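Conserved membrane protein (Chlamydia abortus, PDB 6GZU) combines deubiquitinating and acetyltransferase activities in a secreted chlamydial effector that induces fragmentation of the Golgi. Local coordinates at residues Glu22-Leu27 against Pro40-Pro45; Ile28-Lys33 against Leu210-Tyr215. One frame throughout, in Å; residues are numbered along the deposited sequence.

Interaction 1: Glu22-Leu27 against Pro40-Pro45; sequences EISTHL and PSLYTP
The pyrrolidine ring of Pro40 meets helix 20-33 at a corner of its rim. Methyl CD2 of Leu27 lies 4.3 Å from ring atom CD of Pro40, outside the rim and displaced to one side of the ring plane, so the two side chains touch without stacking. Tyr103 and Pro104 of strand 100-107 also pack on this proline, and Leu27 shares Pro104 with it. The imidazole of His26, on another side of the helix, meets the ring of Phe238 edge-to-face.

The loop that follows strand 37-38, an outermost strand of the mixed sheet, packs on helix 20-33. It is shaped by an ST turn and ST motif built on Ser41, whose OG accepts from Tyr43 N at 2.9 Å and, more nearly straight (162°), from Thr44 N at 3.0 Å, winding Ser41-Thr44 into a bend. The side chain of Pro40 lies about 8 Å from that of the zinc ligand His80 and about 12 Å from the zinc ion.

Leu42 makes the second apolar touch. Its chain runs past the helix, with CD1 continuing outward (chi2 -175°), and it is the other branch, CD2, that comes 4.1 Å from CB of Ser24. The hydroxyl of Ser24, turned beside its own backbone N, hydrogen-bonds to His20 O one turn back. A water adds a polar link between the segments: it lies 2.9 Å from Ser24 OG and donates to Ser41 O at 3.2 Å. Asp86 of another loop hydrogen-bonds to Ser41 OG and, by backbone, with Leu42.

Interaction 2: Ile28-Lys33 against Leu210-Tyr215; sequences IRLSEK and LFLDKY
Leu30 is the first residue of Ile28-Lys33 to reach helix 204-217, and its two methyls divide the work. CD1 settles over the backbone, 3.8 Å from Asp213 N and equally far from CD2 of Leu212. CD2 of Leu30 instead meets the carboxylate, 3.6 Å from Asp213 OD2, with the two side chains nearly perpendicular. Leu212, its CG anti to the backbone N (chi1 -178°), receives CD1 with its own CG and CD2.

Lys33 contributes at longer range. Fully extended, it carries NZ to 5.0 Å from Asp213 OD1, a gap bridged by water: one molecule accepts from NZ and donates to Asp213 OD1 at 2.7 Å, while a second, also accepting from NZ, probably donates to Asp213 O. Lys33 also forms a salt bridge with Asp217. The other carboxylate oxygen of Asp213, OD2, is gripped by His26 NE2 and by Arg245 in a salt bridge, which would help stabilise its negative charge beside the leucine methyl.

This is helix-helix packing, a leucine contact edged by water-bridged charges, and it joins the N-terminal helix 20-33 to helix 204-217 of the Ulp1-family catalytic domain. Helix 204-217 is held between several elements: Leu210 and Asp213 pack against Phe238 of helix 228-241, whereas Leu212 touches Leu137 and Ile139 of strand 134-141 and Phe211 stacks on Phe150 of strand 146-150.

In the fold
Both interactions use helix 20-33, and their centres lie 12 Å apart. Their segments alternate along the chain: the helix supplies its earlier turns to interaction 1 and its later turns to interaction 2, with the loop 40-45 following shortly and 210-215 coming 177 residues after 28-33. They also touch directly, through the histidine-aspartate pair already noted and through Leu27 packing on Leu212. One helix thereby joins a loop on the zinc-binding side to helix 204-217 of the Ulp1-like catalytic domain. As in other CE clan proteases, that helix probably carries the nucleophilic cysteine at its start, beside the central mixed sheet.

Interaction 1: Glu22-Leu27 against Pro40-Pro45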
loop_
_atom_site.group_PDB
_atom_site.type_symbol
_atom_site.label_atom_id
_atom_site.label_comp_id
_atom_site.label_asym_id
_atom_site.label_seq_id
_atom_site.Cartn_x
_atom_site.Cartn_y
_atom_site.Cartn_z
ATOM N N GLU A 22 -9.510 8.924 1.494
ATOM C CA GLU A 22 -9.432 8.783 2.959
ATOM C C GLU A 22 -8.277 7.893 3.382
ATOM O O GLU A 22 -7.534 8.221 4.326
ATOM C CB GLU A 22 -10.743 8.260 3.527
ATOM C CG GLU A 22 -11.743 9.368 3.610
ATOM C CD GLU A 22 -13.216 8.986 3.455
ATOM O OE1 GLU A 22 -13.590 8.062 2.704
ATOM O OE2 GLU A 22 -14.030 9.687 4.066
ATOM N N ILE A 23 -8.073 6.802 2.654
ATOM C CA ILE A 23 -6.937 5.949 2.942
ATOM C C ILE A 23 -5.632 6.716 2.689
ATOM O O ILE A 23 -4.724 6.722 3.522
ATOM C CB ILE A 23 -6.957 4.704 2.043
ATOM C CG1 ILE A 23 -8.129 3.792 2.435
ATOM C CG2 ILE A 23 -5.635 3.944 2.170
ATOM C CD1 ILE A 23 -8.491 2.755 1.345
ATOM N N SER A 24 -5.545 7.382 1.548
ATOM C CA SER A 24 -4.330 8.132 1.235
ATOM C C SER A 24 -4.076 9.241 2.247
ATOM O O SER A 24 -2.918 9.536 2.530
ATOM C CB SER A 24 -4.424 8.724 -0.167
ATOM O OG SER A 24 -4.357 7.686 -1.126
ATOM N N THR A 25 -5.132 9.838 2.781
ATOM C CA THR A 25 -4.977 10.878 3.793
ATOM C C THR A 25 -4.301 10.262 5.010
ATOM O O THR A 25 -3.429 10.899 5.602
ATOM C CB THR A 25 -6.354 11.477 4.169
ATOM O OG1 THR A 25 -6.857 12.177 3.030
ATOM C CG2 THR A 25 -6.291 12.499 5.335
ATOM N N HIS A 26 -4.738 9.067 5.431
ATOM C CA HIS A 26 -4.072 8.426 6.561
ATOM C C HIS A 26 -2.616 8.078 6.287
ATOM O O HIS A 26 -1.774 8.189 7.179
ATOM C CB HIS A 26 -4.858 7.230 7.130
ATOM C CG HIS A 26 -4.445 6.892 8.527
ATOM N ND1 HIS A 26 -4.655 7.768 9.579
ATOM C CD2 HIS A 26 -3.778 5.828 9.032
ATOM C CE1 HIS A 26 -4.166 7.226 10.684
ATOM N NE2 HIS A 26 -3.610 6.061 10.372
ATOM N N LEU A 27 -2.313 7.621 5.078
ATOM C CA LEU A 27 -0.913 7.369 4.707
ATOM C C LEU A 27 -0.082 8.637 4.816
ATOM O O LEU A 27 1.013 8.615 5.383
ATOM C CB LEU A 27 -0.810 6.709 3.325
ATOM C CG LEU A 27 -1.075 5.199 3.279
ATOM C CD1 LEU A 27 -2.205 4.630 4.046
ATOM C CD2 LEU A 27 -1.144 4.813 1.776
ATOM N N PRO A 40 2.490 6.034 -2.065
ATOM C CA PRO A 40 2.382 5.947 -3.521
ATOM C C PRO A 40 1.350 6.886 -4.092
ATOM O O PRO A 40 0.831 7.764 -3.396
ATOM C CB PRO A 40 1.979 4.481 -3.766
ATOM C CG PRO A 40 1.109 4.158 -2.565
ATOM C CD PRO A 40 1.817 4.908 -1.391
ATOM N N SER A 41 1.034 6.713 -5.363
ATOM C CA SER A 41 0.213 7.694 -6.078
ATOM C C SER A 41 -1.076 8.032 -5.353
ATOM O O SER A 41 -1.813 7.143 -4.929
ATOM C CB SER A 41 -0.171 7.113 -7.428
ATOM O OG SER A 41 -1.163 7.932 -8.030
ATOM N N LEU A 42 -1.354 9.322 -5.212
ATOM C CA LEU A 42 -2.614 9.780 -4.610
ATOM C C LEU A 42 -3.750 9.739 -5.627
ATOM O O LEU A 42 -4.916 9.990 -5.278
ATOM C CB LEU A 42 -2.477 11.205 -4.071
ATOM C CG LEU A 42 -1.300 11.483 -3.135
ATOM C CD1 LEU A 42 -1.371 12.913 -2.589
ATOM C CD2 LEU A 42 -1.245 10.478 -1.971
ATOM N N TYR A 43 -3.428 9.411 -6.875
ATOM C CA TYR A 43 -4.390 9.472 -7.975
ATOM C C TYR A 43 -4.905 8.093 -8.450
ATOM O O TYR A 43 -6.094 7.942 -8.774
ATOM C CB TYR A 43 -3.749 10.216 -9.141
ATOM C CG TYR A 43 -4.659 10.486 -10.290
ATOM C CD1 TYR A 43 -5.717 11.367 -10.160
ATOM C CD2 TYR A 43 -4.435 9.899 -11.526
ATOM C CE1 TYR A 43 -6.556 11.645 -11.233
ATOM C CE2 TYR A 43 -5.271 10.161 -12.603
ATOM C CZ TYR A 43 -6.328 11.033 -12.445
ATOM O OH TYR A 43 -7.156 11.296 -13.515
ATOM N N THR A 44 -4.022 7.090 -8.505
ATOM C CA THR A 44 -4.371 5.762 -9.026
ATOM C C THR A 44 -4.061 4.691 -7.985
ATOM O O THR A 44 -2.885 4.450 -7.669
ATOM C CB THR A 44 -3.569 5.456 -10.326
ATOM O OG1 THR A 44 -3.774 6.516 -11.280
ATOM C CG2 THR A 44 -3.982 4.108 -10.936
ATOM N N PRO A 45 -5.094 4.007 -7.453
ATOM C CA PRO A 45 -4.799 2.870 -6.553
ATOM C C PRO A 45 -4.179 1.734 -7.352
ATOM O O PRO A 45 -4.340 1.692 -8.577
ATOM C CB PRO A 45 -6.188 2.374 -6.091
ATOM C CG PRO A 45 -7.165 3.441 -6.584
ATOM C CD PRO A 45 -6.537 4.188 -7.705
HETATM O O HOH W 1 -1.928 6.322 -1.877
#

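Interaction 2: Ile28-Lys33 against Leu210-Tyr215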
loop_
_atom_site.group_PDB
_atom_site.type_symbol
_atom_site.label_atom_id
_atom_site.label_comp_id
_atom_site.label_asym_id
_atom_site.label_seq_id
_atom_site.Cartn_x
_atom_site.Cartn_y
_atom_site.Cartn_z
ATOM N N ILE A 28 -0.608 9.772 4.350
ATOM C CA ILE A 28 0.110 11.030 4.466
ATOM C C ILE A 28 0.286 11.416 5.942
ATOM O O ILE A 28 1.374 11.866 6.362
ATOM C CB ILE A 28 -0.615 12.182 3.691
ATOM C CG1 ILE A 28 -0.507 11.972 2.172
ATOM C CG2 ILE A 28 -0.069 13.588 4.076
ATOM C CD1 ILE A 28 0.962 12.029 1.631
ATOM N N ARG A 29 -0.774 11.264 6.738
ATOM C CA ARG A 29 -0.674 11.477 8.186
ATOM C C ARG A 29 0.471 10.623 8.779
ATOM O O ARG A 29 1.333 11.137 9.498
ATOM C CB ARG A 29 -2.011 11.131 8.820
ATOM C CG ARG A 29 -2.139 11.286 10.294
ATOM C CD ARG A 29 -3.588 10.916 10.715
ATOM N NE ARG A 29 -4.609 11.845 10.250
ATOM C CZ ARG A 29 -5.636 11.583 9.432
ATOM N NH1 ARG A 29 -5.849 10.365 8.918
ATOM N NH2 ARG A 29 -6.458 12.583 9.099
ATOM N N LEU A 30 0.500 9.339 8.434
ATOM C CA LEU A 30 1.569 8.453 8.895
ATOM C C LEU A 30 2.935 8.874 8.396
ATOM O O LEU A 30 3.923 8.741 9.123
ATOM C CB LEU A 30 1.279 6.995 8.498
ATOM C CG LEU A 30 0.141 6.415 9.324
ATOM C CD1 LEU A 30 -0.257 5.065 8.734
ATOM C CD2 LEU A 30 0.525 6.279 10.772
ATOM N N SER A 31 3.007 9.399 7.177
ATOM C CA SER A 31 4.300 9.816 6.625
ATOM C C SER A 31 4.870 10.993 7.380
ATOM O O SER A 31 6.072 11.212 7.320
ATOM C CB SER A 31 4.196 10.147 5.127
ATOM O OG SER A 31 3.646 11.448 4.939
ATOM N N GLU A 32 4.044 11.742 8.114
ATOM C CA GLU A 32 4.532 12.863 8.903
ATOM C C GLU A 32 5.174 12.351 10.186
ATOM O O GLU A 32 6.053 12.994 10.753
ATOM C CB GLU A 32 3.402 13.864 9.222
ATOM C CG GLU A 32 2.874 14.504 7.964
ATOM C CD GLU A 32 1.996 15.709 8.199
ATOM O OE1 GLU A 32 1.484 15.940 9.342
ATOM O OE2 GLU A 32 1.822 16.435 7.198
ATOM N N LYS A 33 4.722 11.187 10.641
ATOM C CA LYS A 33 5.290 10.571 11.835
ATOM C C LYS A 33 6.493 9.683 11.499
ATOM O O LYS A 33 7.463 9.605 12.284
ATOM C CB LYS A 33 4.218 9.719 12.495
ATOM C CG LYS A 33 4.705 8.963 13.689
ATOM C CD LYS A 33 3.571 8.253 14.368
ATOM C CE LYS A 33 4.094 7.566 15.613
ATOM N NZ LYS A 33 3.182 6.494 16.111
ATOM N N LEU A 210 -5.485 1.238 10.008
ATOM C CA LEU A 210 -5.114 0.903 11.388
ATOM C C LEU A 210 -3.926 -0.067 11.386
ATOM O O LEU A 210 -2.976 0.087 12.170
ATOM C CB LEU A 210 -6.314 0.267 12.123
ATOM C CG LEU A 210 -6.261 -0.189 13.585
ATOM C CD1 LEU A 210 -7.709 -0.379 14.102
ATOM C CD2 LEU A 210 -5.499 -1.513 13.757
ATOM N N PHE A 211 -3.963 -1.079 10.526
ATOM C CA PHE A 211 -2.852 -2.021 10.484
ATOM C C PHE A 211 -1.534 -1.310 10.193
ATOM O O PHE A 211 -0.514 -1.576 10.865
ATOM C CB PHE A 211 -3.096 -3.151 9.484
ATOM C CG PHE A 211 -1.928 -4.077 9.369
ATOM C CD1 PHE A 211 -1.646 -4.973 10.409
ATOM C CD2 PHE A 211 -1.072 -3.968 8.287
ATOM C CE1 PHE A 211 -0.530 -5.804 10.372
ATOM C CE2 PHE A 211 0.048 -4.805 8.195
ATOM C CZ PHE A 211 0.308 -5.735 9.248
ATOM N N LEU A 212 -1.526 -0.472 9.170
ATOM C CA LEU A 212 -0.258 0.169 8.808
ATOM C C LEU A 212 0.225 1.041 9.974
ATOM O O LEU A 212 1.414 1.095 10.279
ATOM C CB LEU A 212 -0.405 1.027 7.556
ATOM C CG LEU A 212 0.914 1.694 7.111
ATOM C CD1 LEU A 212 1.958 0.633 6.728
ATOM C CD2 LEU A 212 0.607 2.572 5.932
ATOM N N ASP A 213 -0.696 1.762 10.608
ATOM C CA ASP A 213 -0.415 2.570 11.792
ATOM C C ASP A 213 0.370 1.762 12.835
ATOM O O ASP A 213 1.437 2.165 13.298
ATOM C CB ASP A 213 -1.747 3.030 12.361
ATOM C CG ASP A 213 -1.640 4.291 13.113
ATOM O OD1 ASP A 213 -0.879 4.333 14.100
ATOM O OD2 ASP A 213 -2.337 5.252 12.739
ATOM N N LYS A 214 -0.141 0.586 13.168
ATOM C CA LYS A 214 0.499 -0.245 14.162
ATOM C C LYS A 214 1.757 -0.921 13.658
ATOM O O LYS A 214 2.712 -1.069 14.408
ATOM C CB LYS A 214 -0.504 -1.299 14.610
ATOM C CG LYS A 214 -1.820 -0.720 15.082
ATOM C CD LYS A 214 -1.868 -0.671 16.548
ATOM C CE LYS A 214 -3.227 -0.150 16.968
ATOM N NZ LYS A 214 -3.246 0.444 18.319
ATOM N N TYR A 215 1.744 -1.351 12.401
ATOM C CA TYR A 215 2.915 -1.993 11.780
ATOM C C TYR A 215 4.118 -1.082 11.832
ATOM O O TYR A 215 5.245 -1.561 12.044
ATOM C CB TYR A 215 2.609 -2.396 10.323
ATOM C CG TYR A 215 3.779 -2.914 9.535
ATOM C CD1 TYR A 215 4.605 -2.043 8.845
ATOM C CD2 TYR A 215 4.048 -4.285 9.448
ATOM C CE1 TYR A 215 5.687 -2.511 8.114
ATOM C CE2 TYR A 215 5.141 -4.746 8.738
ATOM C CZ TYR A 215 5.961 -3.852 8.079
ATOM O OH TYR A 215 7.042 -4.281 7.333
HETATM O O HOH W 2 2.481 4.686 13.756
HETATM O O HOH W 3 0.592 6.494 14.548
#